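Hypothetical methylmalonyl-CoA decarboxylase alpha subunit (Sulfolobus tokodaii, PDB 1X0U) probably serves as the carboxyl transferase subunit of a larger enzyme, each chain carrying two crotonase-like domains and six chains forming the assembly. Local coordinates at residues A47-D52 against G86-R91; T92-A97 against L123-P128; E335-S340 against G371-T376. One frame throughout, in Å; residues are numbered along the deposited sequence.

Contact 1: residues A47-D52 against G86-R91; sequences ALLFDD and GKVDGR
D51 OD1 takes the backbone N-H of D89 at 2.7 Å, while its partner oxygen OD2 takes that of G90 at 2.8 Å. Each oxygen uses its syn lone pair, so the carboxylate faces the two successive amides like a two-pronged fork. CG of D51 lies anti to its own carbonyl carbon (chi1 -62°), which sets CG on the hairpin side. The D51 main chain is tied in as well: D51 N donates to K87 O at 2.7 Å in a nearly straight bond, 165° at the hydrogen. The amides being gripped are those of the two central residues of a type I' turn from V88 to R91, the two-residue beta hairpin that connects strand 81-88 to strand 91-98; D51 thus holds the turn from the segment that follows helix 42-49. D89 brings a second acid close by, its OD1 4.8 Å from D51 OD1, and the two donated N-H groups probably ease that repulsion. Next to the turn, F50 and L49 pack along strand 81-88. The F50 ring brings CD2 and CE2 against the backbone of G86, with F50 CD2 3.4 Å from G86 C, an approach made possible by a residue lacking a side chain. V88 CG2 meets the same two ring carbons from the other side of the plane, the side of L49, 3.7 Å from F50 CD2, and also touches L49 CD1. L49 lays its CG over one face of the F50 ring, toward the rim. The K87 chain leads away from D51, and its NZ forms a salt bridge with E503 of the second subunit.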
ATOM      1  N   ALA A  47     -18.535 -38.221   3.295  1.00 14.54           N
ATOM      2  CA  ALA A  47     -19.841 -38.203   2.639  1.00 15.70           C
ATOM      3  C   ALA A  47     -20.890 -37.585   3.568  1.00 14.43           C
ATOM      4  O   ALA A  47     -21.813 -36.922   3.108  1.00 13.88           O
ATOM      5  CB  ALA A  47     -20.266 -39.630   2.224  1.00 15.13           C
ATOM      6  N   LEU A  48     -20.756 -37.819   4.869  1.00 14.15           N
ATOM      7  CA  LEU A  48     -21.689 -37.249   5.844  1.00 15.44           C
ATOM      8  C   LEU A  48     -21.534 -35.719   5.873  1.00 16.22           C
ATOM      9  O   LEU A  48     -22.520 -34.980   5.780  1.00 18.17           O
ATOM     10  CB  LEU A  48     -21.412 -37.809   7.248  1.00 16.76           C
ATOM     11  CG  LEU A  48     -22.222 -38.955   7.873  1.00 18.79           C
ATOM     12  CD1 LEU A  48     -23.333 -39.431   6.949  1.00 17.76           C
ATOM     13  CD2 LEU A  48     -21.280 -40.099   8.212  1.00 20.93           C
ATOM     14  N   LEU A  49     -20.289 -35.255   5.976  1.00 15.12           N
ATOM     15  CA  LEU A  49     -19.985 -33.832   6.049  1.00 15.47           C
ATOM     16  C   LEU A  49     -20.336 -32.970   4.843  1.00 16.41           C
ATOM     17  O   LEU A  49     -20.890 -31.882   4.992  1.00 17.11           O
ATOM     18  CB  LEU A  49     -18.497 -33.637   6.361  1.00 15.97           C
ATOM     19  CG  LEU A  49     -17.968 -32.197   6.298  1.00 14.45           C
ATOM     20  CD1 LEU A  49     -18.779 -31.318   7.236  1.00 12.60           C
ATOM     21  CD2 LEU A  49     -16.483 -32.170   6.680  1.00 13.29           C
ATOM     22  N   PHE A  50     -20.009 -33.434   3.648  1.00 15.32           N
ATOM     23  CA  PHE A  50     -20.268 -32.624   2.472  1.00 16.16           C
ATOM     24  C   PHE A  50     -21.628 -32.854   1.885  1.00 17.60           C
ATOM     25  O   PHE A  50     -22.137 -33.965   1.958  1.00 15.59           O
ATOM     26  CB  PHE A  50     -19.176 -32.865   1.441  1.00 15.27           C
ATOM     27  CG  PHE A  50     -17.845 -32.337   1.872  1.00 15.27           C
ATOM     28  CD1 PHE A  50     -16.959 -33.137   2.574  1.00 14.42           C
ATOM     29  CD2 PHE A  50     -17.505 -31.008   1.631  1.00 12.32           C
ATOM     30  CE1 PHE A  50     -15.751 -32.620   3.024  1.00 14.06           C
ATOM     31  CE2 PHE A  50     -16.304 -30.489   2.078  1.00 12.94           C
ATOM     32  CZ  PHE A  50     -15.429 -31.293   2.775  1.00 14.22           C
ATOM     33  N   ASP A  51     -22.221 -31.796   1.335  1.00 19.09           N
ATOM     34  CA  ASP A  51     -23.551 -31.890   0.751  1.00 21.41           C
ATOM     35  C   ASP A  51     -23.566 -33.196  -0.005  1.00 25.35           C
ATOM     36  O   ASP A  51     -23.296 -33.271  -1.206  1.00 24.30           O
ATOM     37  CB  ASP A  51     -23.817 -30.676  -0.134  1.00 19.88           C
ATOM     38  CG  ASP A  51     -23.795 -29.390   0.662  1.00 18.77           C
ATOM     39  OD1 ASP A  51     -23.893 -29.487   1.899  1.00 21.49           O
ATOM     40  OD2 ASP A  51     -23.687 -28.296   0.079  1.00 20.28           O
ATOM     41  N   ASP A  52     -23.853 -34.222   0.792  1.00 30.02           N
ATOM     42  CA  ASP A  52     -23.884 -35.617   0.417  1.00 31.52           C
ATOM     43  C   ASP A  52     -23.996 -35.844  -1.050  1.00 32.24           C
ATOM     44  O   ASP A  52     -24.805 -35.221  -1.743  1.00 32.67           O
ATOM     45  CB  ASP A  52     -24.997 -36.357   1.185  1.00 31.21           C
ATOM     46  CG  ASP A  52     -24.744 -36.390   2.699  1.00 32.71           C
ATOM     47  OD1 ASP A  52     -25.254 -37.322   3.372  1.00 34.87           O
ATOM     48  OD2 ASP A  52     -24.043 -35.487   3.217  1.00 25.65           O
ATOM     49  N   GLY A  86     -15.311 -29.772  -1.186  1.00 14.03           N
ATOM     50  CA  GLY A  86     -16.697 -29.971  -1.551  1.00 13.68           C
ATOM     51  C   GLY A  86     -17.529 -28.809  -1.018  1.00 15.89           C
ATOM     52  O   GLY A  86     -17.008 -27.744  -0.683  1.00 13.95           O
ATOM     53  N   LYS A  87     -18.834 -29.017  -0.936  1.00 16.85           N
ATOM     54  CA  LYS A  87     -19.740 -27.998  -0.438  1.00 18.76           C
ATOM     55  C   LYS A  87     -20.312 -28.471   0.892  1.00 19.59           C
ATOM     56  O   LYS A  87     -20.650 -29.648   1.044  1.00 19.78           O
ATOM     57  CB  LYS A  87     -20.895 -27.782  -1.428  1.00 22.19           C
ATOM     58  CG  LYS A  87     -20.911 -26.445  -2.172  1.00 23.85           C
ATOM     59  CD  LYS A  87     -19.729 -26.290  -3.097  1.00 27.44           C
ATOM     60  CE  LYS A  87     -19.848 -25.035  -3.960  1.00 30.53           C
ATOM     61  NZ  LYS A  87     -20.862 -25.161  -5.050  1.00 31.84           N
ATOM     62  N   VAL A  88     -20.376 -27.564   1.861  1.00 18.04           N
ATOM     63  CA  VAL A  88     -20.969 -27.856   3.158  1.00 17.56           C
ATOM     64  C   VAL A  88     -22.013 -26.746   3.244  1.00 17.85           C
ATOM     65  O   VAL A  88     -21.667 -25.590   3.425  1.00 19.14           O
ATOM     66  CB  VAL A  88     -19.975 -27.710   4.341  1.00 16.49           C
ATOM     67  CG1 VAL A  88     -20.683 -28.054   5.639  1.00 16.89           C
ATOM     68  CG2 VAL A  88     -18.778 -28.623   4.156  1.00 14.97           C
ATOM     69  N   ASP A  89     -23.281 -27.102   3.078  1.00 17.87           N
ATOM     70  CA  ASP A  89     -24.369 -26.128   3.088  1.00 18.93           C
ATOM     71  C   ASP A  89     -24.213 -25.120   1.952  1.00 18.44           C
ATOM     72  O   ASP A  89     -24.474 -23.934   2.118  1.00 18.31           O
ATOM     73  CB  ASP A  89     -24.437 -25.408   4.441  1.00 20.07           C
ATOM     74  CG  ASP A  89     -24.943 -26.316   5.550  1.00 20.91           C
ATOM     75  OD1 ASP A  89     -26.036 -26.890   5.383  1.00 24.09           O
ATOM     76  OD2 ASP A  89     -24.253 -26.463   6.580  1.00 22.63           O
ATOM     77  N   GLY A  90     -23.787 -25.611   0.791  1.00 19.63           N
ATOM     78  CA  GLY A  90     -23.612 -24.751  -0.370  1.00 17.90           C
ATOM     79  C   GLY A  90     -22.370 -23.881  -0.360  1.00 18.38           C
ATOM     80  O   GLY A  90     -22.144 -23.107  -1.285  1.00 16.70           O
ATOM     81  N   ARG A  91     -21.560 -24.002   0.686  1.00 19.45           N
ATOM     82  CA  ARG A  91     -20.342 -23.208   0.798  1.00 19.08           C
ATOM     83  C   ARG A  91     -19.125 -24.102   0.611  1.00 18.88           C
ATOM     84  O   ARG A  91     -19.100 -25.235   1.083  1.00 18.74           O
ATOM     85  CB  ARG A  91     -20.287 -22.529   2.170  1.00 19.49           C
ATOM     86  CG  ARG A  91     -21.500 -21.651   2.466  1.00 18.60           C
ATOM     87  CD  ARG A  91     -21.474 -21.128   3.894  1.00 16.20           C
ATOM     88  NE  ARG A  91     -20.361 -20.218   4.138  1.00 11.92           N
ATOM     89  CZ  ARG A  91     -19.946 -19.874   5.353  1.00 13.54           C
ATOM     90  NH1 ARG A  91     -20.552 -20.378   6.428  1.00 11.63           N
ATOM     91  NH2 ARG A  91     -18.951 -19.004   5.500  1.00 10.64           N
TER
HETATM   92  O   HOH W   1     -20.473 -31.487  -1.856  1.00 21.98           O

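Contact 2: residues T92-A97 against L123-P128; sequences TVFAYA and LKVGAP
F94 and V125 set their side chains at about a right angle, and V125 CG2 comes to 4.0 Å from F94 CE1. That methyl sits between the backbone N and carbonyl carbon of V125, the crowded position, and from there it reaches the outer part of the ring. A127 approaches differently: its CB lies at the ring edge, close to the ring plane, 4.1 Å from F94 CD1. The CD1–CE1 part of the ring thus meets the chain as it leaves helix 109-125 through G126, the first residue off helical angles, with positive phi. M504 of the second subunit packs against both F94 and V125, so the subunit interface joins this apolar cluster. On the main-chain side, F94 N donates to P128 O at 2.7 Å with 172° at the hydrogen. Two residues back, T92 O rests against two carbon atoms, at 3.3 Å from A127 CB and equally 3.3 Å from P128 CD. V93 adds a looser apolar touch, its CB 4.2 Å from P128 CB. The F94–P128 bond leads into the parallel pairing of strand 91-98 with strand 129-133, where the end of helix 109-125 passes into the second strand of a beta-alpha-beta unit, as in crotonase-like folds.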
ATOM      1  N   THR A  92     -18.111 -23.582  -0.065  1.00 17.83           N
ATOM      2  CA  THR A  92     -16.906 -24.357  -0.321  1.00 18.20           C
ATOM      3  C   THR A  92     -15.952 -24.491   0.865  1.00 18.15           C
ATOM      4  O   THR A  92     -15.519 -23.497   1.450  1.00 16.88           O
ATOM      5  CB  THR A  92     -16.107 -23.766  -1.496  1.00 18.39           C
ATOM      6  OG1 THR A  92     -16.947 -23.686  -2.655  1.00 21.34           O
ATOM      7  CG2 THR A  92     -14.906 -24.641  -1.809  1.00 20.08           C
ATOM      8  N   VAL A  93     -15.638 -25.729   1.229  1.00 16.19           N
ATOM      9  CA  VAL A  93     -14.687 -25.956   2.302  1.00 17.09           C
ATOM     10  C   VAL A  93     -13.787 -27.120   1.907  1.00 15.10           C
ATOM     11  O   VAL A  93     -14.177 -27.998   1.147  1.00 13.43           O
ATOM     12  CB  VAL A  93     -15.373 -26.237   3.692  1.00 17.10           C
ATOM     13  CG1 VAL A  93     -16.869 -25.963   3.619  1.00 15.78           C
ATOM     14  CG2 VAL A  93     -15.065 -27.638   4.172  1.00 13.53           C
ATOM     15  N   PHE A  94     -12.564 -27.090   2.408  1.00 14.87           N
ATOM     16  CA  PHE A  94     -11.599 -28.135   2.142  1.00 12.42           C
ATOM     17  C   PHE A  94     -11.532 -29.056   3.345  1.00 12.36           C
ATOM     18  O   PHE A  94     -11.900 -28.681   4.459  1.00  8.76           O
ATOM     19  CB  PHE A  94     -10.214 -27.539   1.870  1.00 14.19           C
ATOM     20  CG  PHE A  94      -9.970 -27.203   0.421  1.00 15.77           C
ATOM     21  CD1 PHE A  94     -10.472 -26.032  -0.133  1.00 16.65           C
ATOM     22  CD2 PHE A  94      -9.249 -28.076  -0.390  1.00 14.17           C
ATOM     23  CE1 PHE A  94     -10.255 -25.737  -1.477  1.00 17.54           C
ATOM     24  CE2 PHE A  94      -9.028 -27.794  -1.726  1.00 15.58           C
ATOM     25  CZ  PHE A  94      -9.527 -26.628  -2.273  1.00 16.42           C
ATOM     26  N   ALA A  95     -11.066 -30.274   3.118  1.00 13.32           N
ATOM     27  CA  ALA A  95     -10.943 -31.228   4.205  1.00 14.21           C
ATOM     28  C   ALA A  95     -10.028 -32.374   3.839  1.00 12.94           C
ATOM     29  O   ALA A  95      -9.756 -32.626   2.666  1.00 11.35           O
ATOM     30  CB  ALA A  95     -12.326 -31.784   4.571  1.00 14.26           C
ATOM     31  N   TYR A  96      -9.526 -33.038   4.871  1.00 13.14           N
ATOM     32  CA  TYR A  96      -8.732 -34.229   4.691  1.00 12.07           C
ATOM     33  C   TYR A  96      -9.293 -35.188   5.726  1.00 11.90           C
ATOM     34  O   TYR A  96      -9.759 -34.771   6.791  1.00 10.87           O
ATOM     35  CB  TYR A  96      -7.234 -33.995   4.898  1.00  9.35           C
ATOM     36  CG  TYR A  96      -6.796 -33.618   6.288  1.00 11.04           C
ATOM     37  CD1 TYR A  96      -6.484 -32.294   6.605  1.00  8.82           C
ATOM     38  CD2 TYR A  96      -6.636 -34.589   7.277  1.00 10.31           C
ATOM     39  CE1 TYR A  96      -6.022 -31.955   7.862  1.00  9.44           C
ATOM     40  CE2 TYR A  96      -6.170 -34.254   8.541  1.00 10.92           C
ATOM     41  CZ  TYR A  96      -5.866 -32.930   8.825  1.00 11.06           C
ATOM     42  OH  TYR A  96      -5.432 -32.581  10.083  1.00 12.37           O
ATOM     43  N   ALA A  97      -9.290 -36.467   5.382  1.00 10.87           N
ATOM     44  CA  ALA A  97      -9.793 -37.502   6.268  1.00 10.08           C
ATOM     45  C   ALA A  97      -8.770 -38.617   6.222  1.00  9.81           C
ATOM     46  O   ALA A  97      -8.577 -39.244   5.182  1.00  7.34           O
ATOM     47  CB  ALA A  97     -11.148 -38.000   5.780  1.00  6.09           C
ATOM     48  N   LEU A 123      -6.036 -21.933   1.124  1.00 14.54           N
ATOM     49  CA  LEU A 123      -5.470 -20.629   1.419  1.00 15.77           C
ATOM     50  C   LEU A 123      -5.540 -19.723   0.184  1.00 16.25           C
ATOM     51  O   LEU A 123      -5.769 -18.515   0.302  1.00 15.12           O
ATOM     52  CB  LEU A 123      -4.026 -20.779   1.887  1.00 15.56           C
ATOM     53  CG  LEU A 123      -3.499 -19.638   2.756  1.00 19.84           C
ATOM     54  CD1 LEU A 123      -4.416 -19.447   3.977  1.00 18.66           C
ATOM     55  CD2 LEU A 123      -2.073 -19.958   3.200  1.00 21.70           C
ATOM     56  N   LYS A 124      -5.349 -20.305  -0.996  1.00 16.85           N
ATOM     57  CA  LYS A 124      -5.402 -19.522  -2.233  1.00 17.06           C
ATOM     58  C   LYS A 124      -6.810 -19.024  -2.564  1.00 15.00           C
ATOM     59  O   LYS A 124      -6.974 -17.899  -3.036  1.00 13.00           O
ATOM     60  CB  LYS A 124      -4.891 -20.333  -3.429  1.00 19.11           C
ATOM     61  CG  LYS A 124      -3.394 -20.571  -3.475  1.00 23.31           C
ATOM     62  CD  LYS A 124      -2.986 -21.087  -4.864  1.00 23.74           C
ATOM     63  CE  LYS A 124      -1.553 -21.579  -4.884  1.00 23.28           C
ATOM     64  NZ  LYS A 124      -0.646 -20.564  -4.288  1.00 27.11           N
ATOM     65  N   VAL A 125      -7.819 -19.862  -2.328  1.00 12.02           N
ATOM     66  CA  VAL A 125      -9.197 -19.482  -2.646  1.00 10.29           C
ATOM     67  C   VAL A 125     -10.010 -18.946  -1.457  1.00 11.38           C
ATOM     68  O   VAL A 125     -11.161 -18.527  -1.619  1.00 10.43           O
ATOM     69  CB  VAL A 125      -9.972 -20.664  -3.276  1.00 11.00           C
ATOM     70  CG1 VAL A 125      -9.276 -21.123  -4.568  1.00 10.63           C
ATOM     71  CG2 VAL A 125     -10.090 -21.808  -2.286  1.00  6.09           C
ATOM     72  N   GLY A 126      -9.416 -18.968  -0.268  1.00  9.96           N
ATOM     73  CA  GLY A 126     -10.110 -18.471   0.904  1.00 11.73           C
ATOM     74  C   GLY A 126     -11.236 -19.362   1.392  1.00 12.10           C
ATOM     75  O   GLY A 126     -12.356 -18.897   1.616  1.00 11.84           O
ATOM     76  N   ALA A 127     -10.962 -20.650   1.560  1.00 12.32           N
ATOM     77  CA  ALA A 127     -11.996 -21.557   2.058  1.00 11.79           C
ATOM     78  C   ALA A 127     -11.554 -22.253   3.337  1.00 11.78           C
ATOM     79  O   ALA A 127     -10.369 -22.511   3.535  1.00 12.41           O
ATOM     80  CB  ALA A 127     -12.356 -22.583   0.999  1.00 12.54           C
ATOM     81  N   PRO A 128     -12.508 -22.548   4.232  1.00 11.71           N
ATOM     82  CA  PRO A 128     -12.201 -23.222   5.498  1.00 12.24           C
ATOM     83  C   PRO A 128     -11.615 -24.613   5.247  1.00 14.01           C
ATOM     84  O   PRO A 128     -11.715 -25.152   4.145  1.00 11.61           O
ATOM     85  CB  PRO A 128     -13.564 -23.323   6.187  1.00 12.22           C
ATOM     86  CG  PRO A 128     -14.380 -22.194   5.564  1.00 12.06           C
ATOM     87  CD  PRO A 128     -13.947 -22.242   4.121  1.00 11.73           C
TER

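Contact 3: residues E335-S340 against G371-T376; sequences EEFGGS and GYVPGT
The backbones come closest where S340 CA faces G371 O at 3.1 Å, a CA-H...O contact between two loops, alongside backbone hydrogen bonds that pair I341 with G371 and V373. F337, G338 and G339 all have positive phi, and this curl brings the F337 ring and the S340 side chain to the same partner, V373. V373 CG2 sits over the face of the ring in a CH-pi contact, 3.7 Å from the F337 centroid and 14° off the ring normal, with the two side chains crossing at about a right angle. Its placement follows from chi1 of 170°, which leaves CG2 anti to the carbonyl carbon. E336 OE2 lies above the opposite face, toward the rim. These loops follow strands 325-332 and 363-369, neighbouring parallel strands of the second crotonase-like sheet, and run on to helices 343-358 and 376-380. S340 adds its CB, 3.9 Å from V373 CG2, while its OG turns back to F337 O at 2.8 Å, nearly along the C=O axis. F337 O also accepts S340 N, so two donors from one residue fix the curl. A water donates to S340 OG at 2.7 Å and to Y372 O at 3.0 Å, bridging the loops.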
ATOM      1  N   GLU A 335     -22.063 -19.310  38.870  1.00 15.31           N
ATOM      2  CA  GLU A 335     -22.146 -20.677  39.365  1.00 16.89           C
ATOM      3  C   GLU A 335     -20.816 -21.419  39.552  1.00 16.24           C
ATOM      4  O   GLU A 335     -20.786 -22.470  40.175  1.00 17.17           O
ATOM      5  CB  GLU A 335     -23.066 -21.476  38.451  1.00 16.73           C
ATOM      6  CG  GLU A 335     -24.495 -20.989  38.490  1.00 20.22           C
ATOM      7  CD  GLU A 335     -25.368 -21.621  37.424  1.00 22.06           C
ATOM      8  OE1 GLU A 335     -26.604 -21.514  37.556  1.00 24.25           O
ATOM      9  OE2 GLU A 335     -24.820 -22.213  36.461  1.00 20.79           O
ATOM     10  N   GLU A 336     -19.720 -20.873  39.029  1.00 14.33           N
ATOM     11  CA  GLU A 336     -18.411 -21.515  39.184  1.00 14.83           C
ATOM     12  C   GLU A 336     -17.406 -20.470  39.646  1.00 13.56           C
ATOM     13  O   GLU A 336     -17.231 -19.459  38.982  1.00 15.48           O
ATOM     14  CB  GLU A 336     -17.965 -22.150  37.854  1.00 12.53           C
ATOM     15  CG  GLU A 336     -16.641 -22.906  37.903  1.00 12.15           C
ATOM     16  CD  GLU A 336     -16.642 -24.075  38.887  1.00 13.95           C
ATOM     17  OE1 GLU A 336     -17.728 -24.648  39.138  1.00 14.16           O
ATOM     18  OE2 GLU A 336     -15.551 -24.428  39.400  1.00 13.85           O
ATOM     19  N   PHE A 337     -16.754 -20.715  40.782  1.00 12.62           N
ATOM     20  CA  PHE A 337     -15.782 -19.774  41.335  1.00 13.83           C
ATOM     21  C   PHE A 337     -16.419 -18.388  41.585  1.00 14.70           C
ATOM     22  O   PHE A 337     -15.723 -17.374  41.692  1.00 10.72           O
ATOM     23  CB  PHE A 337     -14.578 -19.631  40.388  1.00 16.39           C
ATOM     24  CG  PHE A 337     -13.506 -20.677  40.592  1.00 17.25           C
ATOM     25  CD1 PHE A 337     -12.816 -21.204  39.505  1.00 18.50           C
ATOM     26  CD2 PHE A 337     -13.177 -21.117  41.868  1.00 17.22           C
ATOM     27  CE1 PHE A 337     -11.809 -22.161  39.691  1.00 18.81           C
ATOM     28  CE2 PHE A 337     -12.176 -22.069  42.066  1.00 18.70           C
ATOM     29  CZ  PHE A 337     -11.492 -22.592  40.974  1.00 16.25           C
ATOM     30  N   GLY A 338     -17.747 -18.361  41.687  1.00 13.99           N
ATOM     31  CA  GLY A 338     -18.439 -17.111  41.921  1.00 14.52           C
ATOM     32  C   GLY A 338     -18.216 -16.125  40.791  1.00 13.69           C
ATOM     33  O   GLY A 338     -18.425 -14.934  40.965  1.00 14.00           O
ATOM     34  N   GLY A 339     -17.792 -16.618  39.630  1.00 12.86           N
ATOM     35  CA  GLY A 339     -17.557 -15.738  38.499  1.00 11.57           C
ATOM     36  C   GLY A 339     -16.158 -15.151  38.506  1.00 10.50           C
ATOM     37  O   GLY A 339     -15.798 -14.379  37.630  1.00  9.37           O
ATOM     38  N   SER A 340     -15.376 -15.501  39.518  1.00 11.99           N
ATOM     39  CA  SER A 340     -14.009 -15.021  39.616  1.00 12.33           C
ATOM     40  C   SER A 340     -13.248 -15.555  38.410  1.00 13.75           C
ATOM     41  O   SER A 340     -13.432 -16.714  38.006  1.00 12.48           O
ATOM     42  CB  SER A 340     -13.357 -15.525  40.901  1.00 11.46           C
ATOM     43  OG  SER A 340     -14.090 -15.110  42.040  1.00 15.45           O
ATOM     44  N   GLY A 371     -13.447 -10.548  40.683  1.00 15.23           N
ATOM     45  CA  GLY A 371     -11.996 -10.508  40.613  1.00 14.02           C
ATOM     46  C   GLY A 371     -11.420 -11.846  40.189  1.00 13.22           C
ATOM     47  O   GLY A 371     -12.054 -12.573  39.444  1.00 12.65           O
ATOM     48  N   TYR A 372     -10.226 -12.179  40.674  1.00 14.57           N
ATOM     49  CA  TYR A 372      -9.567 -13.431  40.310  1.00 15.15           C
ATOM     50  C   TYR A 372      -9.521 -14.431  41.453  1.00 16.25           C
ATOM     51  O   TYR A 372      -9.676 -14.058  42.608  1.00 18.63           O
ATOM     52  CB  TYR A 372      -8.136 -13.149  39.821  1.00 14.08           C
ATOM     53  CG  TYR A 372      -8.090 -12.257  38.596  1.00 17.01           C
ATOM     54  CD1 TYR A 372      -8.425 -10.899  38.683  1.00 15.20           C
ATOM     55  CD2 TYR A 372      -7.817 -12.790  37.330  1.00 15.37           C
ATOM     56  CE1 TYR A 372      -8.504 -10.106  37.537  1.00 15.96           C
ATOM     57  CE2 TYR A 372      -7.893 -12.010  36.191  1.00 15.87           C
ATOM     58  CZ  TYR A 372      -8.246 -10.673  36.300  1.00 17.54           C
ATOM     59  OH  TYR A 372      -8.409  -9.923  35.167  1.00 17.37           O
ATOM     60  N   VAL A 373      -9.315 -15.705  41.119  1.00 17.69           N
ATOM     61  CA  VAL A 373      -9.214 -16.766  42.122  1.00 17.64           C
ATOM     62  C   VAL A 373      -7.878 -16.601  42.833  1.00 18.16           C
ATOM     63  O   VAL A 373      -6.826 -16.652  42.208  1.00 16.40           O
ATOM     64  CB  VAL A 373      -9.268 -18.161  41.471  1.00 18.18           C
ATOM     65  CG1 VAL A 373      -8.921 -19.235  42.498  1.00 18.62           C
ATOM     66  CG2 VAL A 373     -10.652 -18.403  40.893  1.00 17.65           C
ATOM     67  N   PRO A 374      -7.904 -16.417  44.162  1.00 19.16           N
ATOM     68  CA  PRO A 374      -6.664 -16.237  44.926  1.00 19.16           C
ATOM     69  C   PRO A 374      -5.926 -17.540  45.256  1.00 19.59           C
ATOM     70  O   PRO A 374      -6.379 -18.634  44.908  1.00 18.49           O
ATOM     71  CB  PRO A 374      -7.155 -15.512  46.174  1.00 19.10           C
ATOM     72  CG  PRO A 374      -8.480 -16.231  46.439  1.00 18.24           C
ATOM     73  CD  PRO A 374      -9.089 -16.384  45.044  1.00 17.58           C
ATOM     74  N   GLY A 375      -4.780 -17.408  45.924  1.00 20.47           N
ATOM     75  CA  GLY A 375      -4.012 -18.577  46.315  1.00 21.29           C
ATOM     76  C   GLY A 375      -2.656 -18.754  45.665  1.00 22.17           C
ATOM     77  O   GLY A 375      -2.439 -18.353  44.517  1.00 21.98           O
ATOM     78  N   THR A 376      -1.742 -19.371  46.409  1.00 23.75           N
ATOM     79  CA  THR A 376      -0.388 -19.626  45.925  1.00 24.75           C
ATOM     80  C   THR A 376      -0.395 -20.503  44.679  1.00 25.28           C
ATOM     81  O   THR A 376       0.534 -20.465  43.885  1.00 28.29           O
ATOM     82  CB  THR A 376       0.468 -20.305  47.006  1.00 24.87           C
ATOM     83  OG1 THR A 376      -0.172 -21.513  47.432  1.00 24.31           O
ATOM     84  CG2 THR A 376       0.642 -19.372  48.211  1.00 25.62           C
TER
HETATM   85  O   HOH W   2     -12.509 -13.058  42.820  1.00 17.02           O

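Contacts 1 and 2 belong to one sheet and touch each other: strands 81-88 and 91-98 are neighbours, G86 O probably bonded to V93 N, and F50 of contact 1 packs on V93. Contact 2 is buried and mainly apolar around one main-chain bond; contact 1 is half buried, its carboxylate-held turn lying toward the surface and its phenylalanine inside. Contact 3 stands apart, its centre about 41 Å from that of contact 2, in loops beyond strands of the other sheet. It is a surface contact joined by CH-pi packing and a water. Contact 2 joins the first strand of a parallel pair to the chain entering the second, whereas contact 3 joins the loops leaving both strands of the comparable pair.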